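Local coordinates for immunoreactive 84kD antigen PG93 (Porphyromonas gingivalis, PDB 5M11), which is an essential bacterial surface component of the type-IX secretion system and binds zinc and calcium ions, at residues 412-417 with 454-459; 421-426 with 439-444. All coordinates share one frame; numbering follows the deposited sequence.

Contact 1: residues 412-417 with 454-459; sequences TAIAEC and STWHSF. With ZN (zinc ion), chain C.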
ATOM      1  N   THR A 412      16.266   3.336 -33.120  1.00 87.51           N
ATOM      2  CA  THR A 412      15.753   2.325 -32.173  1.00 81.57           C
ATOM      3  C   THR A 412      14.463   1.648 -32.719  1.00 80.51           C
ATOM      4  O   THR A 412      13.758   2.248 -33.542  1.00 81.32           O
ATOM      5  CB  THR A 412      15.469   3.038 -30.845  1.00 84.05           C
ATOM      6  OG1 THR A 412      16.595   3.826 -30.452  1.00 84.18           O
ATOM      7  CG2 THR A 412      15.148   2.113 -29.770  1.00 80.54           C
ATOM      8  N   ALA A 413      14.144   0.419 -32.256  1.00 72.38           N
ATOM      9  CA  ALA A 413      12.900  -0.249 -32.685  1.00 71.20           C
ATOM     10  C   ALA A 413      11.697   0.214 -31.827  1.00 72.99           C
ATOM     11  O   ALA A 413      10.555  -0.133 -32.151  1.00 72.95           O
ATOM     12  CB  ALA A 413      13.037  -1.763 -32.644  1.00 69.54           C
ATOM     13  N   ILE A 414      11.966   1.028 -30.758  1.00 67.19           N
ATOM     14  CA  ILE A 414      10.984   1.646 -29.855  1.00 65.53           C
ATOM     15  C   ILE A 414      10.261   2.728 -30.661  1.00 73.34           C
ATOM     16  O   ILE A 414      10.719   3.870 -30.740  1.00 74.71           O
ATOM     17  CB  ILE A 414      11.645   2.189 -28.535  1.00 67.04           C
ATOM     18  CG1 ILE A 414      12.456   1.106 -27.759  1.00 63.85           C
ATOM     19  CG2 ILE A 414      10.652   2.888 -27.597  1.00 67.64           C
ATOM     20  CD1 ILE A 414      11.859  -0.240 -27.576  1.00 63.08           C
ATOM     21  N   ALA A 415       9.166   2.319 -31.326  1.00 72.04           N
ATOM     22  CA  ALA A 415       8.323   3.157 -32.184  1.00 75.32           C
ATOM     23  C   ALA A 415       7.446   4.108 -31.356  1.00 81.75           C
ATOM     24  O   ALA A 415       6.821   3.682 -30.376  1.00 80.61           O
ATOM     25  CB  ALA A 415       7.447   2.277 -33.059  1.00 75.81           C
ATOM     26  N   GLU A 416       7.394   5.385 -31.760  1.00 81.29           N
ATOM     27  CA  GLU A 416       6.605   6.410 -31.085  1.00 83.24           C
ATOM     28  C   GLU A 416       5.232   6.596 -31.755  1.00 91.49           C
ATOM     29  O   GLU A 416       5.149   6.770 -32.975  1.00 93.92           O
ATOM     30  CB  GLU A 416       7.357   7.754 -31.055  1.00 87.47           C
ATOM     31  CG  GLU A 416       8.758   7.702 -30.467  1.00 94.42           C
ATOM     32  CD  GLU A 416       9.509   9.022 -30.438  1.00115.98           C
ATOM     33  OE1 GLU A 416       9.485   9.760 -31.452  1.00111.26           O
ATOM     34  OE2 GLU A 416      10.160   9.298 -29.403  1.00107.06           O
ATOM     35  N   CYS A 417       4.159   6.557 -30.945  1.00 88.89           N
ATOM     36  CA  CYS A 417       2.773   6.749 -31.390  1.00 91.97           C
ATOM     37  C   CYS A 417       2.508   8.218 -31.650  1.00100.94           C
ATOM     38  O   CYS A 417       1.628   8.555 -32.444  1.00104.46           O
ATOM     39  CB  CYS A 417       1.787   6.183 -30.374  1.00 90.81           C
ATOM     40  SG  CYS A 417       2.180   6.581 -28.653  1.00 92.90           S
ATOM     41  N   SER A 454      23.726  -5.241 -29.622  1.00 85.35           N
ATOM     42  CA  SER A 454      23.028  -3.947 -29.649  1.00 85.20           C
ATOM     43  C   SER A 454      22.241  -3.804 -30.963  1.00 89.63           C
ATOM     44  O   SER A 454      22.264  -2.748 -31.593  1.00 91.91           O
ATOM     45  CB  SER A 454      23.990  -2.783 -29.425  1.00 90.28           C
ATOM     46  OG  SER A 454      24.330  -2.672 -28.054  1.00 99.38           O
ATOM     47  N   THR A 455      21.558  -4.888 -31.378  1.00 83.51           N
ATOM     48  CA  THR A 455      20.761  -4.916 -32.609  1.00 83.28           C
ATOM     49  C   THR A 455      19.280  -4.913 -32.255  1.00 83.15           C
ATOM     50  O   THR A 455      18.902  -5.395 -31.187  1.00 81.72           O
ATOM     51  CB  THR A 455      21.138  -6.106 -33.506  1.00 91.18           C
ATOM     52  OG1 THR A 455      21.022  -7.323 -32.769  1.00 92.53           O
ATOM     53  CG2 THR A 455      22.536  -5.975 -34.092  1.00 90.13           C
ATOM     54  N   TRP A 456      18.457  -4.337 -33.137  1.00 78.52           N
ATOM     55  CA  TRP A 456      17.011  -4.200 -32.980  1.00 76.74           C
ATOM     56  C   TRP A 456      16.247  -4.877 -34.120  1.00 82.41           C
ATOM     57  O   TRP A 456      16.705  -4.867 -35.265  1.00 86.02           O
ATOM     58  CB  TRP A 456      16.621  -2.712 -32.951  1.00 76.59           C
ATOM     59  CG  TRP A 456      17.138  -1.923 -31.786  1.00 77.21           C
ATOM     60  CD1 TRP A 456      18.246  -1.123 -31.763  1.00 81.89           C
ATOM     61  CD2 TRP A 456      16.506  -1.772 -30.505  1.00 74.86           C
ATOM     62  NE1 TRP A 456      18.356  -0.502 -30.538  1.00 80.30           N
ATOM     63  CE2 TRP A 456      17.300  -0.884 -29.747  1.00 79.07           C
ATOM     64  CE3 TRP A 456      15.346  -2.307 -29.921  1.00 73.70           C
ATOM     65  CZ2 TRP A 456      16.989  -0.547 -28.426  1.00 76.56           C
ATOM     66  CZ3 TRP A 456      15.011  -1.926 -28.631  1.00 73.50           C
ATOM     67  CH2 TRP A 456      15.831  -1.064 -27.895  1.00 74.58           C
ATOM     68  N   HIS A 457      15.058  -5.412 -33.813  1.00 75.98           N
ATOM     69  CA  HIS A 457      14.128  -6.029 -34.762  1.00 75.25           C
ATOM     70  C   HIS A 457      12.706  -5.840 -34.262  1.00 74.70           C
ATOM     71  O   HIS A 457      12.423  -6.123 -33.105  1.00 70.89           O
ATOM     72  CB  HIS A 457      14.421  -7.522 -34.972  1.00 75.60           C
ATOM     73  CG  HIS A 457      15.733  -7.812 -35.627  1.00 80.91           C
ATOM     74  ND1 HIS A 457      15.914  -7.640 -36.994  1.00 85.49           N
ATOM     75  CD2 HIS A 457      16.883  -8.273 -35.088  1.00 82.39           C
ATOM     76  CE1 HIS A 457      17.166  -7.998 -37.237  1.00 85.93           C
ATOM     77  NE2 HIS A 457      17.789  -8.380 -36.120  1.00 84.58           N
ATOM     78  N   SER A 458      11.829  -5.312 -35.105  1.00 73.27           N
ATOM     79  CA  SER A 458      10.417  -5.130 -34.766  1.00 72.32           C
ATOM     80  C   SER A 458       9.552  -5.683 -35.891  1.00 75.26           C
ATOM     81  O   SER A 458       9.976  -5.723 -37.057  1.00 76.17           O
ATOM     82  CB  SER A 458      10.075  -3.672 -34.465  1.00 77.36           C
ATOM     83  OG  SER A 458      10.536  -2.800 -35.481  1.00 92.92           O
ATOM     84  N   PHE A 459       8.370  -6.177 -35.514  1.00 69.42           N
ATOM     85  CA  PHE A 459       7.383  -6.748 -36.420  1.00 70.66           C
ATOM     86  C   PHE A 459       5.998  -6.694 -35.773  1.00 73.55           C
ATOM     87  O   PHE A 459       5.857  -6.174 -34.666  1.00 72.35           O
ATOM     88  CB  PHE A 459       7.766  -8.201 -36.799  1.00 71.98           C
ATOM     89  CG  PHE A 459       7.867  -9.184 -35.650  1.00 71.19           C
ATOM     90  CD1 PHE A 459       6.738  -9.853 -35.180  1.00 73.32           C
ATOM     91  CD2 PHE A 459       9.095  -9.491 -35.083  1.00 72.35           C
ATOM     92  CE1 PHE A 459       6.827 -10.766 -34.129  1.00 71.59           C
ATOM     93  CE2 PHE A 459       9.185 -10.429 -34.046  1.00 73.31           C
ATOM     94  CZ  PHE A 459       8.048 -11.064 -33.584  1.00 70.04           C
TER
HETATM   95 ZN    ZN C 802      19.368  -9.665 -35.696  1.00113.72          ZN
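His457 NE2 is the best-held polar atom, gripped by one metal bond of 2.1 Å to a zinc ion. Its imidazole leaves strand 455-459 on the side away from 412-417, with CG anti to the carbonyl carbon (chi1 -66°), and touches the loop at Pro506 and Glu507. The flanking residues Trp456 and Ser458 start out toward 412-417, so one strand serves a metal on one face and a packed loop on the other. No hydrogen bond joins the two segments; the tryptophan carries the contact. With its CG also anti to the carbonyl carbon (chi1 -65°), the indole runs alongside Thr412 and points the same way. Thr412 CG2, anti to the backbone N, sits over the ring face in a CH-pi contact, 3.7 Å from the centroid of the Trp456 six-membered ring. The backbone Ala413 N lies above the same face, toward its rim. Ala413 directs its methyl at the strand, where Ala413 CB meets Trp456 CE3 at 3.6 Å and passes Ser458 OG at 3.9 Å. That hydroxyl is hydrogen-bonded to Lys444 NZ. Ile414, the centre of an inverse gamma turn, comes in obliquely, and its branch tip CD1 reaches Trp456 CZ3 at 3.7 Å. Thr412, Ala413 and Ile414, three residues in a row, thus all pack on a single indole, the first two over one face. Tyr449 stacks on that ring and Tyr407 meets it edge-to-face, completing an aromatic cluster near the protein surface. This is a seam of a beta-propeller: the loop leaving strand 402-407, outermost in its four-stranded blade, packs against strand 455-459, outermost in the next, while Ile414 reaches further inward to strands 422-429, 435-439 and 446-450 of that blade.

Contact 2: residues 421-426 with 439-444; sequences DARVKA and LGAVGK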
ATOM      1  N   ASP A 421       6.564  10.313 -27.926  1.00 99.22           N
ATOM      2  CA  ASP A 421       5.714   9.469 -27.089  1.00 96.29           C
ATOM      3  C   ASP A 421       5.805   7.969 -27.453  1.00 95.76           C
ATOM      4  O   ASP A 421       5.136   7.496 -28.375  1.00 96.24           O
ATOM      5  CB  ASP A 421       4.258   9.947 -27.165  1.00101.31           C
ATOM      6  CG  ASP A 421       3.485   9.682 -25.891  1.00115.23           C
ATOM      7  OD1 ASP A 421       3.375  10.617 -25.057  1.00117.65           O
ATOM      8  OD2 ASP A 421       3.032   8.529 -25.702  1.00120.98           O
ATOM      9  N   ALA A 422       6.629   7.227 -26.700  1.00 87.27           N
ATOM     10  CA  ALA A 422       6.819   5.793 -26.885  1.00 82.81           C
ATOM     11  C   ALA A 422       6.378   5.075 -25.620  1.00 82.97           C
ATOM     12  O   ALA A 422       7.025   5.178 -24.572  1.00 80.66           O
ATOM     13  CB  ALA A 422       8.269   5.486 -27.222  1.00 82.22           C
ATOM     14  N   ARG A 423       5.231   4.398 -25.709  1.00 78.50           N
ATOM     15  CA  ARG A 423       4.631   3.697 -24.584  1.00 75.51           C
ATOM     16  C   ARG A 423       4.965   2.196 -24.637  1.00 74.89           C
ATOM     17  O   ARG A 423       4.421   1.469 -25.465  1.00 74.85           O
ATOM     18  CB  ARG A 423       3.129   3.970 -24.536  1.00 78.16           C
ATOM     19  CG  ARG A 423       2.443   4.096 -25.886  1.00 95.96           C
ATOM     20  CD  ARG A 423       1.025   4.610 -25.725  1.00107.77           C
ATOM     21  NE  ARG A 423       0.985   5.983 -25.225  1.00111.03           N
ATOM     22  CZ  ARG A 423       0.282   6.964 -25.779  1.00127.94           C
ATOM     23  NH1 ARG A 423      -0.431   6.741 -26.879  1.00113.87           N
ATOM     24  NH2 ARG A 423       0.300   8.179 -25.255  1.00120.35           N
ATOM     25  N   VAL A 424       5.879   1.754 -23.734  1.00 67.57           N
ATOM     26  CA  VAL A 424       6.438   0.395 -23.653  1.00 64.13           C
ATOM     27  C   VAL A 424       5.864  -0.417 -22.460  1.00 63.94           C
ATOM     28  O   VAL A 424       6.149  -0.093 -21.300  1.00 62.86           O
ATOM     29  CB  VAL A 424       8.008   0.458 -23.554  1.00 67.35           C
ATOM     30  CG1 VAL A 424       8.642  -0.932 -23.639  1.00 64.75           C
ATOM     31  CG2 VAL A 424       8.616   1.385 -24.604  1.00 69.40           C
ATOM     32  N   LYS A 425       5.130  -1.507 -22.761  1.00 57.42           N
ATOM     33  CA  LYS A 425       4.593  -2.447 -21.764  1.00 55.09           C
ATOM     34  C   LYS A 425       4.838  -3.900 -22.243  1.00 58.71           C
ATOM     35  O   LYS A 425       5.255  -4.070 -23.382  1.00 60.16           O
ATOM     36  CB  LYS A 425       3.096  -2.193 -21.461  1.00 57.89           C
ATOM     37  CG  LYS A 425       2.685  -2.864 -20.162  1.00 63.85           C
ATOM     38  CD  LYS A 425       1.257  -2.705 -19.710  1.00 74.52           C
ATOM     39  CE  LYS A 425       1.204  -3.384 -18.350  1.00 83.40           C
ATOM     40  NZ  LYS A 425      -0.116  -3.280 -17.687  1.00 89.85           N
ATOM     41  N   ALA A 426       4.598  -4.935 -21.383  1.00 52.89           N
ATOM     42  CA  ALA A 426       4.769  -6.381 -21.653  1.00 50.75           C
ATOM     43  C   ALA A 426       6.219  -6.755 -22.091  1.00 53.46           C
ATOM     44  O   ALA A 426       6.404  -7.422 -23.120  1.00 53.35           O
ATOM     45  CB  ALA A 426       3.754  -6.857 -22.688  1.00 52.32           C
ATOM     46  N   LEU A 439       4.907  -2.562 -27.787  1.00 63.71           N
ATOM     47  CA  LEU A 439       4.704  -1.109 -27.807  1.00 64.94           C
ATOM     48  C   LEU A 439       3.249  -0.802 -28.096  1.00 70.87           C
ATOM     49  O   LEU A 439       2.613  -1.474 -28.920  1.00 72.14           O
ATOM     50  CB  LEU A 439       5.579  -0.438 -28.883  1.00 66.82           C
ATOM     51  CG  LEU A 439       7.081  -0.711 -28.892  1.00 70.82           C
ATOM     52  CD1 LEU A 439       7.616  -0.758 -30.320  1.00 73.06           C
ATOM     53  CD2 LEU A 439       7.824   0.319 -28.087  1.00 73.56           C
ATOM     54  N   GLY A 440       2.742   0.236 -27.460  1.00 67.70           N
ATOM     55  CA  GLY A 440       1.367   0.662 -27.668  1.00 68.99           C
ATOM     56  C   GLY A 440       1.174   1.709 -28.748  1.00 71.80           C
ATOM     57  O   GLY A 440       2.051   2.552 -28.972  1.00 70.35           O
ATOM     58  N   ALA A 441      -0.014   1.640 -29.397  1.00 69.84           N
ATOM     59  CA  ALA A 441      -0.582   2.499 -30.449  1.00 73.59           C
ATOM     60  C   ALA A 441       0.376   2.770 -31.654  1.00 79.06           C
ATOM     61  O   ALA A 441       0.471   3.910 -32.115  1.00 81.35           O
ATOM     62  CB  ALA A 441      -1.058   3.815 -29.842  1.00 76.91           C
ATOM     63  N   VAL A 442       1.049   1.716 -32.177  1.00 74.45           N
ATOM     64  CA  VAL A 442       1.976   1.778 -33.331  1.00 75.60           C
ATOM     65  C   VAL A 442       1.833   0.517 -34.179  1.00 80.18           C
ATOM     66  O   VAL A 442       1.434  -0.519 -33.634  1.00 78.78           O
ATOM     67  CB  VAL A 442       3.476   1.986 -32.952  1.00 77.31           C
ATOM     68  CG1 VAL A 442       3.783   3.432 -32.599  1.00 79.04           C
ATOM     69  CG2 VAL A 442       3.941   1.030 -31.859  1.00 73.04           C
ATOM     70  N   GLY A 443       2.219   0.609 -35.466  1.00 77.49           N
ATOM     71  CA  GLY A 443       2.207  -0.492 -36.433  1.00 77.01           C
ATOM     72  C   GLY A 443       3.020  -1.717 -36.029  1.00 78.13           C
ATOM     73  O   GLY A 443       2.435  -2.744 -35.666  1.00 75.92           O
ATOM     74  N   LYS A 444       4.383  -1.613 -36.070  1.00 73.16           N
ATOM     75  CA  LYS A 444       5.334  -2.678 -35.699  1.00 68.83           C
ATOM     76  C   LYS A 444       5.373  -2.791 -34.166  1.00 71.03           C
ATOM     77  O   LYS A 444       6.318  -2.347 -33.491  1.00 69.77           O
ATOM     78  CB  LYS A 444       6.727  -2.410 -36.297  1.00 70.42           C
ATOM     79  CG  LYS A 444       6.809  -2.513 -37.816  1.00 70.81           C
ATOM     80  CD  LYS A 444       8.064  -1.847 -38.369  1.00 83.25           C
ATOM     81  CE  LYS A 444       9.194  -2.827 -38.596  1.00104.20           C
ATOM     82  NZ  LYS A 444      10.532  -2.228 -38.322  1.00119.54           N
TER
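A buried backbone pairing joins the first two strands of one antiparallel sheet here, at the point where strand 435-439 gives way to a loop. Gly440 N donates to Arg423 O over 2.9 Å, and the bond is nearly straight, 172° at the hydrogen, with the donor close to the axis of the carbonyl. The same oxygen receives a longer CA-H...O contact from Leu439 CA, at 3.5 Å. Val424 and Leu439 form a non-hydrogen-bonded antiparallel pair whose side chains lie side by side on one face of the sheet, Val424 CG2 meeting Leu439 CD2 at 3.7 Å. In the four-stranded meander of a propeller blade these are the innermost strand and its neighbour, and Ile414 of the interblade loop packs on both residues. Arg423 takes a different course. Its CG stands in the crowded position between the backbone N and carbonyl carbon (chi1 36°), which lays it 3.5 Å from Gly440 O. A bend at chi3 then turns the guanidinium so that Arg423 NH2 forms a 2.8 Å salt bridge with Asp421 OD2. Near the plane of the guanidinium, at its edge, Ala441 CB approaches Arg423 NH1.

Followed from the N terminus, the chain leaves strand 402-407 of one blade, runs through 412-417 and enters strand 422-429 of the next almost at once. Contact 2 closes the shorter loop, between the first strand of this blade and the end of its second. Contact 1 is completed later, once the third strand has passed and the fourth, 455-459, is reached; it therefore encloses contact 2, and the two do not cross. Their centres lie about 10 Å apart. Cys417 packs against both Arg423 and Ala441, linking the interblade loop directly to contact 2. Contact 1 thus ties the entering loop to the outermost strand of the blade, while contact 2 ties its innermost strand to the end of the second.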